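Local coordinates for uncharacterized protein (Bacteroides eggerthii, PDB 4FTD) that is of unknown function but folds as a six-bladed beta-propeller with an immunoglobulin-like domain, and may take part in carbohydrate metabolism, at residues P119-F124 with Y398-G403; L429-S434 with C443-K448; S19-N24 with S59-L64. All coordinates share one frame; numbering follows the deposited sequence.

Contact 1 (P119-F124 with Y398-G403); sequences PTVYNF and YQFKLG
Val121 and Phe400 reach toward each other tip to tip between two neighbouring blades of the beta-propeller. Strand 120-124 is the outer strand of the blade that closes the ring, where it joins three strands from the C-terminal end of the chain, and strand 398-401 is the edge strand of the blade next to it. The axes of these two short strand segments pass 10.5 Å apart at 30°, too far for backbone pairing, and side chains do all the touching. CG1 of Val121 stands anti to the backbone N (chi1 -179°) and meets CE2 of Phe400 at 3.6 Å. The same ring is approached from further along the strand by Asn123, whose side chain crosses it obliquely, with amide and ring planes 66° apart. Its OD1 comes to 3.6 Å from CE1 of Phe400, and CG of Asn123 lies 3.8 Å from CZ of Phe400. That oxygen has its polar partner in the hydroxyl of Ser125, so the ring meets an amide whose oxygen is already engaged. An alanine in place of Asn123 would probably leave the Ser125 hydroxyl without this partner and the CE1-CZ side of the Phe400 ring less well packed. At the other end Tyr398 meets Pro119 and Val121 with its phenol group. Beyond these segments its ring packs edge-to-face with Phe445, while Phe400 also touches Val441, so the closing blade's next strand backs the contact. The phenol oxygen OH of Tyr398 sits 4.0 Å from Val121 CG2 and 4.0 Å from Pro119 CB.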
ATOM      1  N   PRO A 119      -8.595  -8.509  -3.806  1.00 57.02           N
ATOM      2  CA  PRO A 119      -8.994  -7.391  -2.973  1.00 55.68           C
ATOM      3  C   PRO A 119     -10.307  -7.626  -2.253  1.00 51.97           C
ATOM      4  O   PRO A 119     -11.188  -8.273  -2.789  1.00 54.72           O
ATOM      5  CB  PRO A 119      -9.185  -6.253  -3.980  1.00 55.07           C
ATOM      6  CG  PRO A 119      -9.561  -6.927  -5.235  1.00 54.43           C
ATOM      7  CD  PRO A 119      -8.834  -8.232  -5.250  1.00 54.60           C
ATOM      8  N   THR A 120     -10.404  -7.170  -1.014  1.00 54.24           N
ATOM      9  CA  THR A 120     -11.690  -7.044  -0.318  1.00 54.60           C
ATOM     10  C   THR A 120     -11.807  -5.548  -0.141  1.00 51.47           C
ATOM     11  O   THR A 120     -10.957  -4.912   0.513  1.00 51.19           O
ATOM     12  CB  THR A 120     -11.725  -7.767   1.022  1.00 59.06           C
ATOM     13  OG1 THR A 120     -11.582  -9.153   0.764  1.00 62.21           O
ATOM     14  CG2 THR A 120     -13.068  -7.557   1.733  1.00 59.66           C
ATOM     15  N   VAL A 121     -12.819  -4.972  -0.770  1.00 49.69           N
ATOM     16  CA  VAL A 121     -13.010  -3.518  -0.800  1.00 48.02           C
ATOM     17  C   VAL A 121     -14.185  -3.053   0.048  1.00 50.43           C
ATOM     18  O   VAL A 121     -15.262  -3.612  -0.042  1.00 53.61           O
ATOM     19  CB  VAL A 121     -13.215  -3.030  -2.252  1.00 49.17           C
ATOM     20  CG1 VAL A 121     -13.379  -1.518  -2.296  1.00 46.30           C
ATOM     21  CG2 VAL A 121     -12.021  -3.447  -3.114  1.00 49.75           C
ATOM     22  N   TYR A 122     -13.950  -2.029   0.872  1.00 48.24           N
ATOM     23  CA  TYR A 122     -14.993  -1.322   1.606  1.00 43.15           C
ATOM     24  C   TYR A 122     -14.967   0.090   1.039  1.00 48.02           C
ATOM     25  O   TYR A 122     -14.077   0.911   1.348  1.00 43.29           O
ATOM     26  CB  TYR A 122     -14.735  -1.359   3.105  1.00 48.13           C
ATOM     27  CG  TYR A 122     -14.596  -2.770   3.601  1.00 47.29           C
ATOM     28  CD1 TYR A 122     -15.710  -3.608   3.740  1.00 51.15           C
ATOM     29  CD2 TYR A 122     -13.349  -3.291   3.899  1.00 50.27           C
ATOM     30  CE1 TYR A 122     -15.575  -4.923   4.189  1.00 53.10           C
ATOM     31  CE2 TYR A 122     -13.203  -4.596   4.333  1.00 51.77           C
ATOM     32  CZ  TYR A 122     -14.298  -5.406   4.479  1.00 61.23           C
ATOM     33  OH  TYR A 122     -14.049  -6.670   4.950  1.00 60.11           O
ATOM     34  N   ASN A 123     -15.936   0.355   0.177  1.00 46.30           N
ATOM     35  CA  ASN A 123     -15.971   1.559  -0.632  1.00 49.18           C
ATOM     36  C   ASN A 123     -16.903   2.655  -0.137  1.00 47.12           C
ATOM     37  O   ASN A 123     -18.094   2.425   0.011  1.00 43.73           O
ATOM     38  CB  ASN A 123     -16.391   1.190  -2.033  1.00 46.31           C
ATOM     39  CG  ASN A 123     -16.348   2.380  -2.970  1.00 47.92           C
ATOM     40  OD1 ASN A 123     -15.499   3.255  -2.848  1.00 51.02           O
ATOM     41  ND2 ASN A 123     -17.240   2.391  -3.921  1.00 51.71           N
ATOM     42  N   PHE A 124     -16.332   3.840   0.085  1.00 45.89           N
ATOM     43  CA  PHE A 124     -17.101   5.053   0.454  1.00 46.65           C
ATOM     44  C   PHE A 124     -16.788   6.185  -0.530  1.00 47.02           C
ATOM     45  O   PHE A 124     -16.615   7.337  -0.127  1.00 40.76           O
ATOM     46  CB  PHE A 124     -16.914   5.434   1.923  1.00 46.63           C
ATOM     47  CG  PHE A 124     -17.382   4.343   2.848  1.00 44.71           C
ATOM     48  CD1 PHE A 124     -16.541   3.261   3.133  1.00 44.44           C
ATOM     49  CD2 PHE A 124     -18.689   4.325   3.317  1.00 44.76           C
ATOM     50  CE1 PHE A 124     -16.974   2.209   3.894  1.00 47.10           C
ATOM     51  CE2 PHE A 124     -19.135   3.270   4.085  1.00 47.40           C
ATOM     52  CZ  PHE A 124     -18.285   2.204   4.372  1.00 48.35           C
ATOM     53  N   TYR A 398      -1.805  -2.239  -8.742  1.00 53.82           N
ATOM     54  CA  TYR A 398      -3.210  -2.214  -8.293  1.00 49.56           C
ATOM     55  C   TYR A 398      -3.735  -0.783  -8.387  1.00 50.11           C
ATOM     56  O   TYR A 398      -2.999   0.150  -8.103  1.00 50.92           O
ATOM     57  CB  TYR A 398      -3.359  -2.715  -6.836  1.00 48.46           C
ATOM     58  CG  TYR A 398      -4.789  -2.661  -6.343  1.00 49.24           C
ATOM     59  CD1 TYR A 398      -5.716  -3.618  -6.749  1.00 52.43           C
ATOM     60  CD2 TYR A 398      -5.233  -1.615  -5.522  1.00 49.79           C
ATOM     61  CE1 TYR A 398      -7.041  -3.556  -6.332  1.00 57.26           C
ATOM     62  CE2 TYR A 398      -6.559  -1.540  -5.109  1.00 47.45           C
ATOM     63  CZ  TYR A 398      -7.453  -2.512  -5.504  1.00 52.16           C
ATOM     64  OH  TYR A 398      -8.757  -2.425  -5.107  1.00 49.06           O
ATOM     65  N   GLN A 399      -5.000  -0.629  -8.782  1.00 49.73           N
ATOM     66  CA  GLN A 399      -5.646   0.671  -8.887  1.00 48.28           C
ATOM     67  C   GLN A 399      -7.083   0.564  -8.430  1.00 49.14           C
ATOM     68  O   GLN A 399      -7.765  -0.406  -8.766  1.00 49.24           O
ATOM     69  CB  GLN A 399      -5.661   1.145 -10.333  1.00 52.27           C
ATOM     70  CG  GLN A 399      -6.189   2.558 -10.529  1.00 52.70           C
ATOM     71  CD  GLN A 399      -6.243   2.949 -11.980  1.00 57.30           C
ATOM     72  OE1 GLN A 399      -6.981   2.362 -12.763  1.00 59.85           O
ATOM     73  NE2 GLN A 399      -5.471   3.940 -12.340  1.00 56.03           N
ATOM     74  N   PHE A 400      -7.525   1.538  -7.640  1.00 49.33           N
ATOM     75  CA  PHE A 400      -8.925   1.655  -7.279  1.00 45.97           C
ATOM     76  C   PHE A 400      -9.321   3.093  -7.562  1.00 47.31           C
ATOM     77  O   PHE A 400      -8.849   4.004  -6.912  1.00 45.97           O
ATOM     78  CB  PHE A 400      -9.233   1.272  -5.831  1.00 46.44           C
ATOM     79  CG  PHE A 400     -10.715   1.211  -5.565  1.00 46.99           C
ATOM     80  CD1 PHE A 400     -11.424   2.365  -5.255  1.00 49.43           C
ATOM     81  CD2 PHE A 400     -11.410   0.014  -5.703  1.00 52.01           C
ATOM     82  CE1 PHE A 400     -12.799   2.331  -5.065  1.00 47.87           C
ATOM     83  CE2 PHE A 400     -12.791  -0.029  -5.514  1.00 54.26           C
ATOM     84  CZ  PHE A 400     -13.485   1.138  -5.211  1.00 53.39           C
ATOM     85  N   LYS A 401     -10.164   3.273  -8.558  1.00 44.66           N
ATOM     86  CA  LYS A 401     -10.629   4.572  -8.976  1.00 47.36           C
ATOM     87  C   LYS A 401     -11.714   5.076  -8.036  1.00 49.50           C
ATOM     88  O   LYS A 401     -12.716   4.385  -7.832  1.00 46.98           O
ATOM     89  CB  LYS A 401     -11.155   4.446 -10.393  1.00 51.02           C
ATOM     90  CG  LYS A 401     -10.055   4.403 -11.441  1.00 52.92           C
ATOM     91  CD  LYS A 401     -10.683   4.311 -12.818  1.00 63.62           C
ATOM     92  CE  LYS A 401     -10.130   5.357 -13.756  1.00 78.79           C
ATOM     93  NZ  LYS A 401     -10.478   6.780 -13.401  1.00 58.19           N
ATOM     94  N   LEU A 402     -11.532   6.293  -7.504  1.00 42.88           N
ATOM     95  CA  LEU A 402     -12.440   6.880  -6.521  1.00 46.86           C
ATOM     96  C   LEU A 402     -13.593   7.649  -7.182  1.00 43.44           C
ATOM     97  O   LEU A 402     -14.501   8.088  -6.500  1.00 48.74           O
ATOM     98  CB  LEU A 402     -11.659   7.788  -5.547  1.00 45.55           C
ATOM     99  CG  LEU A 402     -10.542   7.174  -4.688  1.00 51.05           C
ATOM    100  CD1 LEU A 402      -9.629   8.243  -4.068  1.00 44.23           C
ATOM    101  CD2 LEU A 402     -11.193   6.308  -3.637  1.00 40.81           C
ATOM    102  N   GLY A 403     -13.538   7.835  -8.501  1.00 45.98           N
ATOM    103  CA  GLY A 403     -14.552   8.619  -9.215  1.00 49.73           C
ATOM    104  C   GLY A 403     -14.351  10.116  -8.993  1.00 46.78           C
ATOM    105  O   GLY A 403     -13.363  10.570  -8.406  1.00 43.71           O
TER

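Contact 2 (L429-S434 with C443-K448); sequences LCLFAS and CEFPIK
Leu429 O is approached by three groups from the facing strand. The amide N of Phe445 donates to it at 2.8 Å; CA of Glu444 adds a CH...O contact at 3.3 Å; and CD1 of Phe445 comes to 3.6 Å with the oxygen near the plane of the ring, at its edge. The return bond, Leu429 N to Phe445 O, makes this a hydrogen-bonded antiparallel pair, and Leu431 with Cys443 repeats it. The two strands form the C-terminal beta hairpin, whose second arm also pairs with strand 120-125 in the blade that closes the propeller. Between the hydrogen-bonded pairs lies the non-hydrogen-bonded pair Cys430 and Glu444, where SG of Cys430 packs against the carboxylate, 3.7 Å from OE2 of Glu444. Glu444 is buried, but its OE1 forms a salt bridge with Lys428, which probably offsets part of its charge; OE2 has a long, weak ion pair with Lys171. The face carrying Leu429, Leu431, Cys443 and Phe445 is apolar: the side chains of Leu431 and Phe445 cross at about a right angle, CD1 of Leu431 against CE1 of Phe445 at 3.9 Å. Phe445 also packs edge-to-face with Phe116.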
ATOM      1  N   LEU A 429      -2.725  -6.953   4.237  1.00 46.34           N
ATOM      2  CA  LEU A 429      -2.313  -5.598   3.896  1.00 49.09           C
ATOM      3  C   LEU A 429      -3.575  -4.792   3.598  1.00 47.66           C
ATOM      4  O   LEU A 429      -4.310  -5.110   2.649  1.00 50.92           O
ATOM      5  CB  LEU A 429      -1.405  -5.577   2.653  1.00 50.77           C
ATOM      6  CG  LEU A 429      -0.998  -4.204   2.089  1.00 50.82           C
ATOM      7  CD1 LEU A 429      -0.231  -3.443   3.150  1.00 45.44           C
ATOM      8  CD2 LEU A 429      -0.196  -4.341   0.795  1.00 47.90           C
ATOM      9  N   CYS A 430      -3.781  -3.729   4.360  1.00 44.67           N
ATOM     10  CA  CYS A 430      -4.973  -2.882   4.261  1.00 44.64           C
ATOM     11  C   CYS A 430      -4.547  -1.493   3.823  1.00 43.63           C
ATOM     12  O   CYS A 430      -3.715  -0.886   4.473  1.00 46.38           O
ATOM     13  CB  CYS A 430      -5.689  -2.848   5.590  1.00 45.68           C
ATOM     14  SG  CYS A 430      -5.952  -4.462   6.348  1.00 55.14           S
ATOM     15  N   LEU A 431      -5.055  -1.043   2.674  1.00 41.65           N
ATOM     16  CA  LEU A 431      -4.683   0.219   2.054  1.00 41.26           C
ATOM     17  C   LEU A 431      -5.898   1.141   2.054  1.00 42.32           C
ATOM     18  O   LEU A 431      -7.025   0.695   1.875  1.00 47.44           O
ATOM     19  CB  LEU A 431      -4.173  -0.009   0.619  1.00 40.84           C
ATOM     20  CG  LEU A 431      -3.041  -1.039   0.468  1.00 45.31           C
ATOM     21  CD1 LEU A 431      -2.677  -1.118  -1.009  1.00 46.70           C
ATOM     22  CD2 LEU A 431      -1.793  -0.701   1.304  1.00 39.85           C
ATOM     23  N   PHE A 432      -5.637   2.419   2.266  1.00 41.73           N
ATOM     24  CA  PHE A 432      -6.652   3.466   2.311  1.00 36.34           C
ATOM     25  C   PHE A 432      -6.202   4.622   1.463  1.00 40.90           C
ATOM     26  O   PHE A 432      -5.015   4.995   1.489  1.00 37.80           O
ATOM     27  CB  PHE A 432      -6.804   3.923   3.738  1.00 40.82           C
ATOM     28  CG  PHE A 432      -7.634   5.189   3.946  1.00 37.76           C
ATOM     29  CD1 PHE A 432      -7.022   6.447   3.977  1.00 36.39           C
ATOM     30  CD2 PHE A 432      -9.014   5.091   4.278  1.00 39.73           C
ATOM     31  CE1 PHE A 432      -7.764   7.597   4.239  1.00 35.11           C
ATOM     32  CE2 PHE A 432      -9.747   6.225   4.574  1.00 37.57           C
ATOM     33  CZ  PHE A 432      -9.117   7.482   4.540  1.00 35.28           C
ATOM     34  N   ALA A 433      -7.152   5.206   0.762  1.00 38.35           N
ATOM     35  CA  ALA A 433      -7.002   6.488   0.062  1.00 36.77           C
ATOM     36  C   ALA A 433      -8.305   7.284   0.234  1.00 40.26           C
ATOM     37  O   ALA A 433      -9.415   6.712   0.323  1.00 37.75           O
ATOM     38  CB  ALA A 433      -6.695   6.310  -1.424  1.00 39.02           C
ATOM     39  N   SER A 434      -8.156   8.597   0.308  1.00 38.26           N
ATOM     40  CA  SER A 434      -9.259   9.545   0.364  1.00 38.42           C
ATOM     41  C   SER A 434      -8.925  10.708  -0.540  1.00 40.97           C
ATOM     42  O   SER A 434      -7.800  11.179  -0.528  1.00 38.23           O
ATOM     43  CB  SER A 434      -9.414  10.122   1.777  1.00 42.52           C
ATOM     44  OG  SER A 434     -10.617  10.916   1.834  1.00 45.70           O
ATOM     45  N   CYS A 443      -9.003  -0.995   0.939  1.00 41.15           N
ATOM     46  CA  CYS A 443      -8.779  -2.195   0.132  1.00 44.94           C
ATOM     47  C   CYS A 443      -7.852  -3.122   0.890  1.00 48.95           C
ATOM     48  O   CYS A 443      -6.731  -2.713   1.234  1.00 50.01           O
ATOM     49  CB  CYS A 443      -8.116  -1.825  -1.178  1.00 48.73           C
ATOM     50  SG  CYS A 443      -9.049  -0.622  -2.103  1.00 50.48           S
ATOM     51  N   GLU A 444      -8.314  -4.337   1.166  1.00 48.32           N
ATOM     52  CA  GLU A 444      -7.563  -5.321   1.954  1.00 47.88           C
ATOM     53  C   GLU A 444      -7.157  -6.483   1.056  1.00 51.86           C
ATOM     54  O   GLU A 444      -7.944  -6.945   0.212  1.00 50.78           O
ATOM     55  CB  GLU A 444      -8.416  -5.845   3.110  1.00 48.99           C
ATOM     56  CG  GLU A 444      -9.007  -4.753   3.998  1.00 55.67           C
ATOM     57  CD  GLU A 444      -9.558  -5.269   5.324  1.00 60.08           C
ATOM     58  OE1 GLU A 444      -9.935  -6.456   5.404  1.00 57.99           O
ATOM     59  OE2 GLU A 444      -9.614  -4.491   6.299  1.00 56.43           O
ATOM     60  N   PHE A 445      -5.949  -6.984   1.286  1.00 48.86           N
ATOM     61  CA  PHE A 445      -5.368  -8.063   0.491  1.00 51.51           C
ATOM     62  C   PHE A 445      -4.687  -9.099   1.371  1.00 57.08           C
ATOM     63  O   PHE A 445      -4.006  -8.744   2.328  1.00 52.53           O
ATOM     64  CB  PHE A 445      -4.299  -7.518  -0.448  1.00 50.82           C
ATOM     65  CG  PHE A 445      -4.773  -6.398  -1.333  1.00 53.63           C
ATOM     66  CD1 PHE A 445      -4.670  -5.067  -0.909  1.00 49.06           C
ATOM     67  CD2 PHE A 445      -5.296  -6.649  -2.579  1.00 52.14           C
ATOM     68  CE1 PHE A 445      -5.090  -4.038  -1.715  1.00 51.93           C
ATOM     69  CE2 PHE A 445      -5.703  -5.615  -3.392  1.00 54.97           C
ATOM     70  CZ  PHE A 445      -5.602  -4.308  -2.956  1.00 48.58           C
ATOM     71  N   PRO A 446      -4.829 -10.376   1.030  1.00 55.54           N
ATOM     72  CA  PRO A 446      -4.105 -11.416   1.764  1.00 56.88           C
ATOM     73  C   PRO A 446      -2.650 -11.559   1.276  1.00 56.24           C
ATOM     74  O   PRO A 446      -2.297 -11.004   0.243  1.00 56.75           O
ATOM     75  CB  PRO A 446      -4.895 -12.682   1.414  1.00 58.31           C
ATOM     76  CG  PRO A 446      -5.407 -12.420   0.032  1.00 58.41           C
ATOM     77  CD  PRO A 446      -5.701 -10.942  -0.020  1.00 55.25           C
ATOM     78  N   ILE A 447      -1.812 -12.272   2.024  1.00 59.67           N
ATOM     79  CA  ILE A 447      -0.501 -12.670   1.505  1.00 59.48           C
ATOM     80  C   ILE A 447      -0.746 -13.642   0.322  1.00 59.43           C
ATOM     81  O   ILE A 447      -1.748 -14.349   0.287  1.00 65.98           O
ATOM     82  CB  ILE A 447       0.461 -13.298   2.573  1.00 56.61           C
ATOM     83  CG1 ILE A 447      -0.085 -14.604   3.190  1.00 64.16           C
ATOM     84  CG2 ILE A 447       0.811 -12.271   3.664  1.00 55.02           C
ATOM     85  CD1 ILE A 447       0.984 -15.515   3.798  1.00 57.94           C
ATOM     86  N   LYS A 448       0.145 -13.634  -0.657  1.00 59.34           N
ATOM     87  CA  LYS A 448       0.132 -14.637  -1.712  1.00 58.86           C
ATOM     88  C   LYS A 448       0.342 -16.028  -1.098  1.00 64.93           C
ATOM     89  O   LYS A 448       1.028 -16.177  -0.086  1.00 66.64           O
ATOM     90  CB  LYS A 448       1.238 -14.388  -2.737  1.00 58.90           C
ATOM     91  CG  LYS A 448       1.048 -13.201  -3.667  1.00 61.75           C
ATOM     92  CD  LYS A 448       2.030 -13.276  -4.842  1.00 60.04           C
ATOM     93  CE  LYS A 448       2.032 -11.992  -5.653  1.00 58.86           C
ATOM     94  NZ  LYS A 448       2.526 -10.807  -4.888  1.00 58.46           N
TER

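Contact 3 (S19-N24 with S59-L64); sequences SIKILN and SIEAEL
Glu61 and Lys21 face each other as a hydrogen-bonded antiparallel pair, their side chains lying side by side and pointing the same way. Glu61 has CG anti to the backbone N (chi1 -177°), and its OE2 forms a rather long salt bridge with Lys21 NZ, 3.5 Å away, while brushing Lys21 CE. Leu23 crosses the same glutamate at about a right angle, with CD1 and CD2 both resting on its CB. Ser59 is held through its backbone at the corner the chain turns at Leu23. Its O accepts the amide of Leu23 at 2.8 Å in an almost straight bond (175°), and its N donates to Asn24 OD1 at 2.9 Å, from above the side-chain carbonyl plane. ND2 of that amide is engaged in turn by Ala57 O, which fixes its rotation. Ser19 sits at the far end, opposite Glu63. Its OG presses on Glu63 CG at 3.2 Å and binds a water at 2.9 Å, which also reaches Glu61 O weakly. The strands are neighbours in the sheet of the N-terminal immunoglobulin-like domain. On the other face Ile20 meets Ile60, CD1 to CD1 at 4.1 Å, and both touch Leu90 of strand 85-93. The pairing is therefore two-sided: isoleucines turn inward to the domain core, while serine, lysine and glutamates lie on the polar, more exposed face, where the salt bridge is likely to add little beyond the backbone bonds.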
ATOM      1  N   SER A  19      -3.048 -45.253 -13.093  1.00 58.20           N
ATOM      2  CA  SER A  19      -2.697 -44.368 -11.961  1.00 57.44           C
ATOM      3  C   SER A  19      -1.194 -44.410 -11.740  1.00 51.05           C
ATOM      4  O   SER A  19      -0.538 -45.353 -12.149  1.00 51.53           O
ATOM      5  CB  SER A  19      -3.427 -44.758 -10.663  1.00 63.71           C
ATOM      6  OG  SER A  19      -2.948 -45.985 -10.149  1.00 68.18           O
ATOM      7  N   ILE A  20      -0.661 -43.374 -11.114  1.00 50.01           N
ATOM      8  CA  ILE A  20       0.777 -43.276 -10.898  1.00 49.13           C
ATOM      9  C   ILE A  20       1.042 -42.414  -9.648  1.00 53.94           C
ATOM     10  O   ILE A  20       0.300 -41.468  -9.338  1.00 51.93           O
ATOM     11  CB  ILE A  20       1.474 -42.726 -12.181  1.00 48.26           C
ATOM     12  CG1 ILE A  20       3.011 -42.915 -12.098  1.00 43.94           C
ATOM     13  CG2 ILE A  20       0.992 -41.303 -12.488  1.00 50.72           C
ATOM     14  CD1 ILE A  20       3.782 -42.700 -13.385  1.00 47.55           C
ATOM     15  N   LYS A  21       2.049 -42.814  -8.897  1.00 44.52           N
ATOM     16  CA  LYS A  21       2.534 -42.069  -7.752  1.00 48.55           C
ATOM     17  C   LYS A  21       4.033 -42.096  -7.694  1.00 45.62           C
ATOM     18  O   LYS A  21       4.670 -43.088  -8.121  1.00 43.56           O
ATOM     19  CB  LYS A  21       1.950 -42.538  -6.415  1.00 54.98           C
ATOM     20  CG  LYS A  21       1.331 -43.907  -6.341  1.00 69.28           C
ATOM     21  CD  LYS A  21       0.959 -44.244  -4.895  1.00 64.26           C
ATOM     22  CE  LYS A  21      -0.065 -45.366  -4.792  1.00 90.22           C
ATOM     23  NZ  LYS A  21      -0.236 -45.894  -3.398  1.00 87.13           N
ATOM     24  N   ILE A  22       4.580 -40.994  -7.189  1.00 42.95           N
ATOM     25  CA  ILE A  22       5.992 -40.903  -6.800  1.00 40.59           C
ATOM     26  C   ILE A  22       6.017 -41.299  -5.317  1.00 47.47           C
ATOM     27  O   ILE A  22       5.245 -40.787  -4.518  1.00 45.65           O
ATOM     28  CB  ILE A  22       6.554 -39.492  -7.010  1.00 43.62           C
ATOM     29  CG1 ILE A  22       6.706 -39.182  -8.506  1.00 45.03           C
ATOM     30  CG2 ILE A  22       7.904 -39.301  -6.289  1.00 40.11           C
ATOM     31  CD1 ILE A  22       6.805 -37.699  -8.770  1.00 43.96           C
ATOM     32  N   LEU A  23       6.862 -42.251  -4.956  1.00 41.99           N
ATOM     33  CA  LEU A  23       6.873 -42.773  -3.583  1.00 41.14           C
ATOM     34  C   LEU A  23       7.884 -42.069  -2.665  1.00 40.62           C
ATOM     35  O   LEU A  23       7.778 -42.149  -1.443  1.00 46.33           O
ATOM     36  CB  LEU A  23       7.161 -44.277  -3.626  1.00 40.76           C
ATOM     37  CG  LEU A  23       6.248 -45.169  -4.456  1.00 43.15           C
ATOM     38  CD1 LEU A  23       6.920 -46.562  -4.498  1.00 42.59           C
ATOM     39  CD2 LEU A  23       4.838 -45.248  -3.852  1.00 45.96           C
ATOM     40  N   ASN A  24       8.824 -41.316  -3.234  1.00 41.86           N
ATOM     41  CA  ASN A  24       9.951 -40.799  -2.436  1.00 45.89           C
ATOM     42  C   ASN A  24      10.271 -39.304  -2.625  1.00 43.43           C
ATOM     43  O   ASN A  24      11.429 -38.927  -2.759  1.00 47.12           O
ATOM     44  CB  ASN A  24      11.185 -41.696  -2.648  1.00 44.97           C
ATOM     45  CG  ASN A  24      11.727 -41.652  -4.067  1.00 44.39           C
ATOM     46  OD1 ASN A  24      11.023 -41.278  -5.001  1.00 43.49           O
ATOM     47  ND2 ASN A  24      12.969 -42.102  -4.241  1.00 43.21           N
ATOM     48  N   SER A  59      11.347 -42.873  -7.344  1.00 41.95           N
ATOM     49  CA  SER A  59      10.765 -44.218  -7.404  1.00 41.40           C
ATOM     50  C   SER A  59       9.251 -44.017  -7.622  1.00 40.71           C
ATOM     51  O   SER A  59       8.627 -43.182  -6.946  1.00 41.29           O
ATOM     52  CB  SER A  59      11.042 -45.028  -6.122  1.00 43.53           C
ATOM     53  OG  SER A  59      12.399 -45.495  -6.092  1.00 43.41           O
ATOM     54  N   ILE A  60       8.686 -44.765  -8.562  1.00 43.30           N
ATOM     55  CA  ILE A  60       7.291 -44.629  -8.940  1.00 41.71           C
ATOM     56  C   ILE A  60       6.582 -45.964  -8.826  1.00 47.66           C
ATOM     57  O   ILE A  60       7.197 -47.008  -8.874  1.00 43.40           O
ATOM     58  CB  ILE A  60       7.124 -44.060 -10.382  1.00 45.37           C
ATOM     59  CG1 ILE A  60       7.745 -44.992 -11.422  1.00 52.30           C
ATOM     60  CG2 ILE A  60       7.750 -42.647 -10.499  1.00 43.37           C
ATOM     61  CD1 ILE A  60       7.286 -44.707 -12.838  1.00 53.81           C
ATOM     62  N   GLU A  61       5.272 -45.898  -8.683  1.00 45.92           N
ATOM     63  CA  GLU A  61       4.412 -47.064  -8.657  1.00 45.77           C
ATOM     64  C   GLU A  61       3.224 -46.731  -9.512  1.00 50.74           C
ATOM     65  O   GLU A  61       2.667 -45.639  -9.386  1.00 49.02           O
ATOM     66  CB  GLU A  61       3.965 -47.335  -7.224  1.00 46.18           C
ATOM     67  CG  GLU A  61       3.127 -48.559  -7.001  1.00 67.21           C
ATOM     68  CD  GLU A  61       2.825 -48.707  -5.511  1.00 83.67           C
ATOM     69  OE1 GLU A  61       3.706 -49.184  -4.746  1.00 78.48           O
ATOM     70  OE2 GLU A  61       1.711 -48.308  -5.108  1.00 72.52           O
ATOM     71  N   ALA A  62       2.818 -47.677 -10.345  1.00 50.89           N
ATOM     72  CA  ALA A  62       1.773 -47.428 -11.337  1.00 56.03           C
ATOM     73  C   ALA A  62       0.786 -48.555 -11.414  1.00 56.44           C
ATOM     74  O   ALA A  62       1.138 -49.689 -11.128  1.00 55.67           O
ATOM     75  CB  ALA A  62       2.424 -47.265 -12.683  1.00 46.58           C
ATOM     76  N   GLU A  63      -0.450 -48.237 -11.770  1.00 62.74           N
ATOM     77  CA  GLU A  63      -1.423 -49.244 -12.170  1.00 62.47           C
ATOM     78  C   GLU A  63      -1.550 -49.114 -13.699  1.00 66.53           C
ATOM     79  O   GLU A  63      -1.725 -48.017 -14.208  1.00 60.43           O
ATOM     80  CB  GLU A  63      -2.796 -49.022 -11.541  1.00 71.72           C
ATOM     81  CG  GLU A  63      -2.911 -49.188 -10.040  1.00 80.27           C
ATOM     82  CD  GLU A  63      -4.327 -48.901  -9.540  1.00105.35           C
ATOM     83  OE1 GLU A  63      -5.266 -48.769 -10.365  1.00113.59           O
ATOM     84  OE2 GLU A  63      -4.510 -48.809  -8.310  1.00126.39           O
ATOM     85  N   LEU A  64      -1.450 -50.239 -14.393  1.00 68.34           N
ATOM     86  CA  LEU A  64      -1.441 -50.332 -15.851  1.00 64.71           C
ATOM     87  C   LEU A  64      -2.582 -51.241 -16.317  1.00 73.12           C
ATOM     88  O   LEU A  64      -3.315 -51.796 -15.503  1.00 77.22           O
ATOM     89  CB  LEU A  64      -0.104 -50.940 -16.296  1.00 68.61           C
ATOM     90  CG  LEU A  64       1.167 -50.176 -15.905  1.00 73.29           C
ATOM     91  CD1 LEU A  64       2.430 -51.019 -16.019  1.00 68.06           C
ATOM     92  CD2 LEU A  64       1.262 -48.955 -16.791  1.00 65.85           C
TER
HETATM   93  O   HOH W   1      -0.547 -45.721  -8.530  1.00 65.54           O

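Overall arrangement
Contacts 1 and 2 share the closing blade of the propeller, their centres 10 Å apart. Strands 120-125 and 439-446 are neighbours in its sheet, with a probable hydrogen bond of 2.8 Å from Thr120 N to Glu444 O. Tyr398 OH lies 3.5 Å from Cys443 SG, so the hairpin of contact 2 packs directly into the interface between blades at contact 1. Contact 3 belongs to the separate immunoglobulin-like domain, its centre 48 Å from that of contact 1 and 43 Å from that of contact 2. The function is unknown; a glycerol, probably from the crystallisation liquor, lies about 4 Å from the Phe400 side chain and hydrogen-bonds to Gln399 O and Lys401 O.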